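Local coordinates for protein MmoQ Response regulator (Methylococcus capsulatus, PDB 3LJX) that probably makes cyclic di-GMP from two GTP molecules in its full-length form, a response regulator of which this piece is the part carrying the HDOD domain, at residues Q44-A48 and Y109-L114; L49-I53 and F86-L90; S113-A117 and G139-D143. One frame throughout, in Å; residues are numbered along the deposited sequence.

Contact 1 (Q44-A48 and Y109-L114); sequences QTDPA and YWQKSL
The start of helix 47-58 in the all-helical HDOD domain rests on helix 106-125 through Pro-47, whose ring is set between Tyr-109 and Trp-110. Its CB lies 3.5 Å from the OH of Tyr-109, while on the other flank its CD meets the indole at CD1 of Trp-110, 3.8 Å away. CG, between them, faces CB of Ser-113 at 4.2 Å. Proline suits this first helical turn because its nitrogen has no N-H to satisfy and its ring is compact and apolar. An alanine here would lack CG and CD and would probably open a gap between Trp-110 and Ser-113. Tyr-109 has CG anti to the backbone N (chi1 164°), which carries its ring alongside Pro-47, running the opposite way. Ser-113 OG sits 3.3 Å above one face of that ring, toward its rim, while donating to Tyr-109 O; that carbonyl also takes Ser-113 N from the opposite face of its plane. Asp-46 is the N-cap: OD2 accepts from Leu-49 N and also bonds Thr-17. OD1 is too far from the indole for a direct bond, and a water joins them, taking Trp-110 NE1 at 2.8 Å and Ala-48 N at 2.9 Å while donating to OD1. A second water ties the backbones, donating to Thr-45 O and, at 2.7 Å, to Trp-110 O. At the more open margin the methyls Thr-45 CG2 and Leu-114 CD1 lie 4.1 Å apart; the threonine hydroxyl is bonded to Leu-42 O of the preceding helix. The whole is a capped helix start, aspartate followed by proline, docked by apolar contact and water bridges onto a neighbouring helix of an alpha-helical bundle.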
loop_
_atom_site.group_PDB
_atom_site.type_symbol
_atom_site.label_atom_id
_atom_site.label_comp_id
_atom_site.label_asym_id
_atom_site.label_seq_id
_atom_site.Cartn_x
_atom_site.Cartn_y
_atom_site.Cartn_z
ATOM N N GLN A 44 -7.248 6.477 5.349
ATOM C CA GLN A 44 -5.943 5.907 5.074
ATOM C C GLN A 44 -5.810 4.488 5.632
ATOM O O GLN A 44 -4.731 3.912 5.587
ATOM C CB GLN A 44 -4.816 6.809 5.566
ATOM C CG GLN A 44 -4.671 6.822 7.067
ATOM C CD GLN A 44 -3.468 7.624 7.500
ATOM O OE1 GLN A 44 -2.882 8.357 6.698
ATOM N NE2 GLN A 44 -3.083 7.489 8.773
ATOM N N THR A 45 -6.901 3.921 6.147
ATOM C CA THR A 45 -6.905 2.491 6.456
ATOM C C THR A 45 -7.279 1.681 5.208
ATOM O O THR A 45 -7.208 0.444 5.215
ATOM C CB THR A 45 -7.881 2.109 7.591
ATOM O OG1 THR A 45 -9.225 2.445 7.212
ATOM C CG2 THR A 45 -7.515 2.811 8.888
ATOM N N ASP A 46 -7.680 2.373 4.141
ATOM C CA ASP A 46 -8.104 1.686 2.919
ATOM C C ASP A 46 -7.188 1.966 1.723
ATOM O O ASP A 46 -7.115 3.097 1.233
ATOM C CB ASP A 46 -9.546 2.044 2.558
ATOM C CG ASP A 46 -10.003 1.356 1.289
ATOM O OD1 ASP A 46 -10.014 0.103 1.264
ATOM O OD2 ASP A 46 -10.344 2.061 0.313
ATOM N N PRO A 47 -6.483 0.927 1.252
ATOM C CA PRO A 47 -5.576 1.065 0.105
ATOM C C PRO A 47 -6.290 1.588 -1.151
ATOM O O PRO A 47 -5.758 2.503 -1.787
ATOM C CB PRO A 47 -5.060 -0.360 -0.114
ATOM C CG PRO A 47 -5.193 -1.033 1.236
ATOM C CD PRO A 47 -6.410 -0.408 1.878
ATOM N N ALA A 48 -7.463 1.049 -1.500
ATOM C CA ALA A 48 -8.160 1.504 -2.713
ATOM C C ALA A 48 -8.447 3.012 -2.693
ATOM O O ALA A 48 -8.001 3.752 -3.581
ATOM C CB ALA A 48 -9.465 0.715 -2.947
ATOM N N TYR A 109 -5.335 -9.596 3.175
ATOM C CA TYR A 109 -4.654 -8.529 2.465
ATOM C C TYR A 109 -4.876 -7.196 3.185
ATOM O O TYR A 109 -3.929 -6.443 3.405
ATOM C CB TYR A 109 -5.102 -8.438 1.004
ATOM C CG TYR A 109 -4.707 -7.126 0.387
ATOM C CD1 TYR A 109 -3.413 -6.915 -0.086
ATOM C CD2 TYR A 109 -5.609 -6.073 0.333
ATOM C CE1 TYR A 109 -3.039 -5.690 -0.624
ATOM C CE2 TYR A 109 -5.252 -4.845 -0.208
ATOM C CZ TYR A 109 -3.971 -4.655 -0.681
ATOM O OH TYR A 109 -3.626 -3.421 -1.198
ATOM N N TRP A 110 -6.112 -6.908 3.578
ATOM C CA TRP A 110 -6.389 -5.610 4.194
ATOM C C TRP A 110 -5.779 -5.527 5.576
ATOM O O TRP A 110 -5.285 -4.480 5.986
ATOM C CB TRP A 110 -7.889 -5.295 4.235
ATOM C CG TRP A 110 -8.413 -4.861 2.886
ATOM C CD1 TRP A 110 -7.864 -3.919 2.061
ATOM C CD2 TRP A 110 -9.569 -5.355 2.209
ATOM N NE1 TRP A 110 -8.599 -3.805 0.914
ATOM C CE2 TRP A 110 -9.656 -4.675 0.980
ATOM C CE3 TRP A 110 -10.549 -6.305 2.534
ATOM C CZ2 TRP A 110 -10.688 -4.910 0.060
ATOM C CZ3 TRP A 110 -11.577 -6.542 1.617
ATOM C CH2 TRP A 110 -11.630 -5.850 0.396
ATOM N N GLN A 111 -5.807 -6.636 6.296
ATOM C CA GLN A 111 -5.257 -6.643 7.638
ATOM C C GLN A 111 -3.746 -6.403 7.573
ATOM O O GLN A 111 -3.192 -5.568 8.295
ATOM C CB GLN A 111 -5.581 -7.970 8.332
ATOM C CG GLN A 111 -4.942 -8.124 9.698
ATOM C CD GLN A 111 -5.161 -9.503 10.281
ATOM O OE1 GLN A 111 -5.023 -10.526 9.597
ATOM N NE2 GLN A 111 -5.500 -9.540 11.557
ATOM N N LYS A 112 -3.079 -7.120 6.681
ATOM C CA LYS A 112 -1.631 -7.020 6.569
ATOM C C LYS A 112 -1.187 -5.644 6.064
ATOM O O LYS A 112 -0.172 -5.112 6.509
ATOM C CB LYS A 112 -1.123 -8.114 5.644
ATOM C CG LYS A 112 0.356 -8.067 5.349
ATOM C CD LYS A 112 0.787 -9.457 4.969
ATOM C CE LYS A 112 0.135 -10.448 5.923
ATOM N NZ LYS A 112 -0.191 -11.750 5.274
ATOM N N SER A 113 -1.952 -5.063 5.142
ATOM C CA SER A 113 -1.576 -3.778 4.554
ATOM C C SER A 113 -1.562 -2.662 5.611
ATOM O O SER A 113 -0.632 -1.853 5.675
ATOM C CB SER A 113 -2.514 -3.430 3.389
ATOM O OG SER A 113 -2.250 -4.264 2.266
ATOM N N LEU A 114 -2.587 -2.646 6.454
ATOM C CA LEU A 114 -2.674 -1.674 7.527
ATOM C C LEU A 114 -1.580 -1.908 8.579
ATOM O O LEU A 114 -0.907 -0.963 9.010
ATOM C CB LEU A 114 -4.050 -1.747 8.186
ATOM C CG LEU A 114 -4.253 -0.776 9.352
ATOM C CD1 LEU A 114 -4.011 0.676 8.901
ATOM C CD2 LEU A 114 -5.658 -0.948 9.924
HETATM O O HOH W 1 -6.154 -2.177 4.827
HETATM O O HOH W 2 -8.786 -1.326 -0.423
#

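Contact 2 (L49-I53 and F86-L90); sequences LTGRI and FALSL
Leu-49 meets the end of helix 80-88 with both methyls. CD1 touches Phe-86 O at 3.5 Å and CD2 lies 3.9 Å from Ala-87 CA and 4.0 Å from CD1 of Leu-90. Its CG stands anti to the backbone N (chi1 -173°), an extension that lets the branched tip straddle the Phe-86 to Ala-87 backbone; small Ala-87 permits the approach. One helical turn on, Ile-53 slides past Phe-86 in the opposite direction, CG1 to CB at 4.0 Å. Arg-52 is modelled in two conformers, so its part is tentative: in one, the edge of the Phe-86 ring stands over a face of the guanidinium, planes 85° apart, with NE 3.8 Å from CD1 of Phe-86. That NE is claimed by a salt bridge to Asp-13, which would steer the group. Farther out, Ile-43 of helix 36-43 covers Leu-49, Ile-53 and Ala-87, and the ring of Phe-56 meets that of Phe-86. Leucine and isoleucine packed against the base of a phenylalanine, with a partly exposed arginine laid against the ring, make this helix-helix packing within the all-alpha HDOD fold.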
loop_
_atom_site.group_PDB
_atom_site.type_symbol
_atom_site.label_atom_id
_atom_site.label_comp_id
_atom_site.label_asym_id
_atom_site.label_seq_id
_atom_site.Cartn_x
_atom_site.Cartn_y
_atom_site.Cartn_z
ATOM N N LEU A 49 -9.186 3.472 -1.684
ATOM C CA LEU A 49 -9.607 4.875 -1.651
ATOM C C LEU A 49 -8.412 5.808 -1.497
ATOM O O LEU A 49 -8.392 6.908 -2.056
ATOM C CB LEU A 49 -10.638 5.127 -0.543
ATOM C CG LEU A 49 -11.256 6.532 -0.529
ATOM C CD1 LEU A 49 -11.840 6.942 -1.903
ATOM C CD2 LEU A 49 -12.306 6.610 0.544
ATOM N N THR A 50 -7.404 5.356 -0.752
ATOM C CA THR A 50 -6.175 6.131 -0.581
ATOM C C THR A 50 -5.429 6.361 -1.898
ATOM O O THR A 50 -4.990 7.478 -2.196
ATOM C CB THR A 50 -5.249 5.463 0.417
ATOM O OG1 THR A 50 -5.862 5.511 1.715
ATOM C CG2 THR A 50 -3.936 6.190 0.444
ATOM N N GLY A 51 -5.290 5.297 -2.683
ATOM C CA GLY A 51 -4.737 5.410 -4.024
ATOM C C GLY A 51 -5.481 6.398 -4.920
ATOM O O GLY A 51 -4.848 7.266 -5.530
ATOM N N ARG A 52 -6.810 6.271 -5.009
ATOM C CA ARG A 52 -7.632 7.149 -5.852
ATOM C C ARG A 52 -7.399 8.601 -5.488
ATOM O O ARG A 52 -7.243 9.452 -6.353
ATOM C CB ARG A 52 -9.129 6.860 -5.675
ATOM C CG ARG A 52 -9.698 5.723 -6.507
ATOM C CD ARG A 52 -11.244 5.696 -6.422
ATOM N NE ARG A 52 -11.873 6.696 -7.292
ATOM C CZ ARG A 52 -13.186 6.804 -7.488
ATOM N NH1 ARG A 52 -14.026 5.979 -6.872
ATOM N NH2 ARG A 52 -13.663 7.738 -8.301
ATOM N N ILE A 53 -7.394 8.871 -4.184
ATOM C CA ILE A 53 -7.195 10.229 -3.690
ATOM C C ILE A 53 -5.814 10.774 -4.056
ATOM O O ILE A 53 -5.702 11.887 -4.550
ATOM C CB ILE A 53 -7.458 10.317 -2.169
ATOM C CG1 ILE A 53 -8.959 10.145 -1.914
ATOM C CG2 ILE A 53 -6.970 11.665 -1.612
ATOM C CD1 ILE A 53 -9.308 9.779 -0.496
ATOM N N PHE A 86 -14.759 11.793 -2.906
ATOM C CA PHE A 86 -14.213 10.465 -3.161
ATOM C C PHE A 86 -14.690 9.494 -2.093
ATOM O O PHE A 86 -15.032 8.336 -2.389
ATOM C CB PHE A 86 -12.685 10.504 -3.212
ATOM C CG PHE A 86 -12.154 10.976 -4.528
ATOM C CD1 PHE A 86 -11.951 10.081 -5.565
ATOM C CD2 PHE A 86 -11.893 12.321 -4.745
ATOM C CE1 PHE A 86 -11.474 10.515 -6.798
ATOM C CE2 PHE A 86 -11.424 12.768 -5.977
ATOM C CZ PHE A 86 -11.216 11.863 -7.007
ATOM N N ALA A 87 -14.717 9.972 -0.849
ATOM C CA ALA A 87 -15.239 9.176 0.266
ATOM C C ALA A 87 -16.724 8.813 0.095
ATOM O O ALA A 87 -17.119 7.669 0.334
ATOM C CB ALA A 87 -14.994 9.878 1.592
ATOM N N LEU A 88 -17.539 9.773 -0.342
ATOM C CA LEU A 88 -18.963 9.513 -0.557
ATOM C C LEU A 88 -19.164 8.621 -1.767
ATOM O O LEU A 88 -20.237 8.050 -1.946
ATOM C CB LEU A 88 -19.737 10.815 -0.776
ATOM C CG LEU A 88 -19.775 11.821 0.374
ATOM C CD1 LEU A 88 -20.257 13.175 -0.131
ATOM C CD2 LEU A 88 -20.643 11.315 1.518
ATOM N N SER A 89 -18.148 8.502 -2.616
ATOM C CA SER A 89 -18.330 7.721 -3.839
ATOM C C SER A 89 -18.437 6.228 -3.536
ATOM O O SER A 89 -18.944 5.469 -4.351
ATOM C CB SER A 89 -17.223 7.989 -4.863
ATOM O OG SER A 89 -16.030 7.332 -4.486
ATOM N N LEU A 90 -17.969 5.805 -2.365
ATOM C CA LEU A 90 -18.080 4.395 -1.994
ATOM C C LEU A 90 -19.547 3.939 -1.979
ATOM O O LEU A 90 -19.835 2.765 -2.217
ATOM C CB LEU A 90 -17.409 4.112 -0.645
ATOM C CG LEU A 90 -15.923 4.453 -0.535
ATOM C CD1 LEU A 90 -15.466 4.242 0.883
ATOM C CD2 LEU A 90 -15.078 3.642 -1.516
#

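Contact 3 (S113-A117 and G139-D143); sequences SLARA and GLLAD
The guanidinium of Arg-116 has Ala-142 CB over one face, 3.6 Å from NE, and carries its polar partners round its edge. There NE and NH2 both grip Gly-139 O side-on, at 2.8 and 3.0 Å, with the oxygen almost exactly in the guanidinium plane; NH2 comes nearly along the C=O axis, while NE comes in more bent, tilted from the carbonyl plane. NH2 also makes a salt bridge to Asp-143 OD1 at 3.1 Å, meeting it from above the carboxylate, and the two flat groups are almost perpendicular (88°). In this way helix 106-125 ties down the C-terminal part of helix 132-141 near the centre of the chain, within the HDOD domain. The Ala-Asp pair at 142-143 probably corresponds to the His-Asp dyad of metal-dependent HD phosphodiesterases, with alanine where those have histidine. Arginine suits the place because a single flat group can serve the Gly-139 carbonyl and a carboxylate together; an extended start and a bend at chi3 (53°) swing its NE toward the carbonyl. Gln-227 accepts from NH1, which also donates to a water that in turn donates to Asp-143 OD2 and to Ser-113 OG. The backbones come very near, with the CA atoms of Ala-117 and Gly-139 4.1 Å apart; glycine is apt because a CB there would clash with Ala-117 CA. Small Ala-117 fits likewise, its CB 3.8 Å from Leu-140 CB. Beside it, the CA-H of Leu-140 points at Ser-113 O, with CA to O 3.6 Å and 166° at the hydrogen.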
loop_
_atom_site.group_PDB
_atom_site.type_symbol
_atom_site.label_atom_id
_atom_site.label_comp_id
_atom_site.label_asym_id
_atom_site.label_seq_id
_atom_site.Cartn_x
_atom_site.Cartn_y
_atom_site.Cartn_z
ATOM N N SER A 113 -1.952 -5.063 5.142
ATOM C CA SER A 113 -1.576 -3.778 4.554
ATOM C C SER A 113 -1.562 -2.662 5.611
ATOM O O SER A 113 -0.632 -1.853 5.675
ATOM C CB SER A 113 -2.514 -3.430 3.389
ATOM O OG SER A 113 -2.250 -4.264 2.266
ATOM N N LEU A 114 -2.587 -2.646 6.454
ATOM C CA LEU A 114 -2.674 -1.674 7.527
ATOM C C LEU A 114 -1.580 -1.908 8.579
ATOM O O LEU A 114 -0.907 -0.963 9.010
ATOM C CB LEU A 114 -4.050 -1.747 8.186
ATOM C CG LEU A 114 -4.253 -0.776 9.352
ATOM C CD1 LEU A 114 -4.011 0.676 8.901
ATOM C CD2 LEU A 114 -5.658 -0.948 9.924
ATOM N N ALA A 115 -1.409 -3.165 8.991
ATOM C CA ALA A 115 -0.434 -3.491 10.025
ATOM C C ALA A 115 0.947 -3.046 9.561
ATOM O O ALA A 115 1.717 -2.467 10.336
ATOM C CB ALA A 115 -0.446 -5.008 10.344
ATOM N N ARG A 116 1.251 -3.308 8.288
ATOM C CA ARG A 116 2.521 -2.877 7.720
ATOM C C ARG A 116 2.637 -1.352 7.679
ATOM O O ARG A 116 3.669 -0.795 8.041
ATOM C CB ARG A 116 2.726 -3.467 6.322
ATOM C CG ARG A 116 4.120 -3.226 5.763
ATOM C CD ARG A 116 4.269 -3.869 4.388
ATOM N NE ARG A 116 3.190 -3.432 3.523
ATOM C CZ ARG A 116 2.382 -4.244 2.854
ATOM N NH1 ARG A 116 2.550 -5.553 2.920
ATOM N NH2 ARG A 116 1.404 -3.737 2.117
ATOM N N ALA A 117 1.582 -0.673 7.238
ATOM C CA ALA A 117 1.578 0.787 7.245
ATOM C C ALA A 117 1.890 1.290 8.658
ATOM O O ALA A 117 2.720 2.181 8.841
ATOM C CB ALA A 117 0.230 1.319 6.784
ATOM N N GLY A 139 3.728 2.067 3.052
ATOM C CA GLY A 139 3.556 0.773 3.683
ATOM C C GLY A 139 2.186 0.206 3.338
ATOM O O GLY A 139 2.053 -0.953 2.939
ATOM N N LEU A 140 1.159 1.037 3.476
ATOM C CA LEU A 140 -0.197 0.640 3.129
ATOM C C LEU A 140 -0.284 0.059 1.713
ATOM O O LEU A 140 -0.970 -0.954 1.476
ATOM C CB LEU A 140 -1.128 1.848 3.241
ATOM C CG LEU A 140 -2.618 1.611 3.026
ATOM C CD1 LEU A 140 -3.216 0.847 4.214
ATOM C CD2 LEU A 140 -3.358 2.939 2.811
ATOM N N LEU A 141 0.427 0.695 0.784
ATOM C CA LEU A 141 0.265 0.437 -0.650
ATOM C C LEU A 141 1.316 -0.514 -1.221
ATOM O O LEU A 141 1.263 -0.853 -2.398
ATOM C CB LEU A 141 0.332 1.762 -1.413
ATOM C CG LEU A 141 -0.926 2.585 -1.729
ATOM C CD1 LEU A 141 -2.204 2.083 -1.031
ATOM C CD2 LEU A 141 -0.690 4.079 -1.492
ATOM N N ALA A 142 2.260 -0.942 -0.382
ATOM C CA ALA A 142 3.446 -1.699 -0.816
ATOM C C ALA A 142 3.202 -2.922 -1.721
ATOM O O ALA A 142 4.118 -3.371 -2.431
ATOM C CB ALA A 142 4.280 -2.107 0.409
ATOM N N ASP A 143 1.996 -3.486 -1.686
ATOM C CA ASP A 143 1.678 -4.596 -2.591
ATOM C C ASP A 143 0.266 -4.495 -3.163
ATOM O O ASP A 143 -0.416 -5.504 -3.392
ATOM C CB ASP A 143 1.942 -5.964 -1.945
ATOM C CG ASP A 143 1.135 -6.190 -0.685
ATOM O OD1 ASP A 143 0.296 -5.332 -0.327
ATOM O OD2 ASP A 143 1.351 -7.235 -0.040
HETATM O O HOH W 3 -0.362 -6.630 2.100
#

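Contacts 1 and 3 share helix 106-125, including Ser-113 and Leu-114, and their centres lie about 6 Å apart; contacts 1 and 2 share helix 47-58. Contact 3 is the deepest, close to the middle of the chain, and contact 2 lies farthest out. Chemistry follows place: contact 3 has direct bonds and a salt bridge as well as a water, whereas in contact 1 waters alone carry polar links between the segments, and contact 2 relies on apolar packing round Leu-49 and Phe-86, with a partly exposed arginine against the ring. Leu-140 of contact 3 connects the set, its CD2 packing on Pro-47 and Thr-50 of helix 47-58, while Tyr-109 lies against Asp-143.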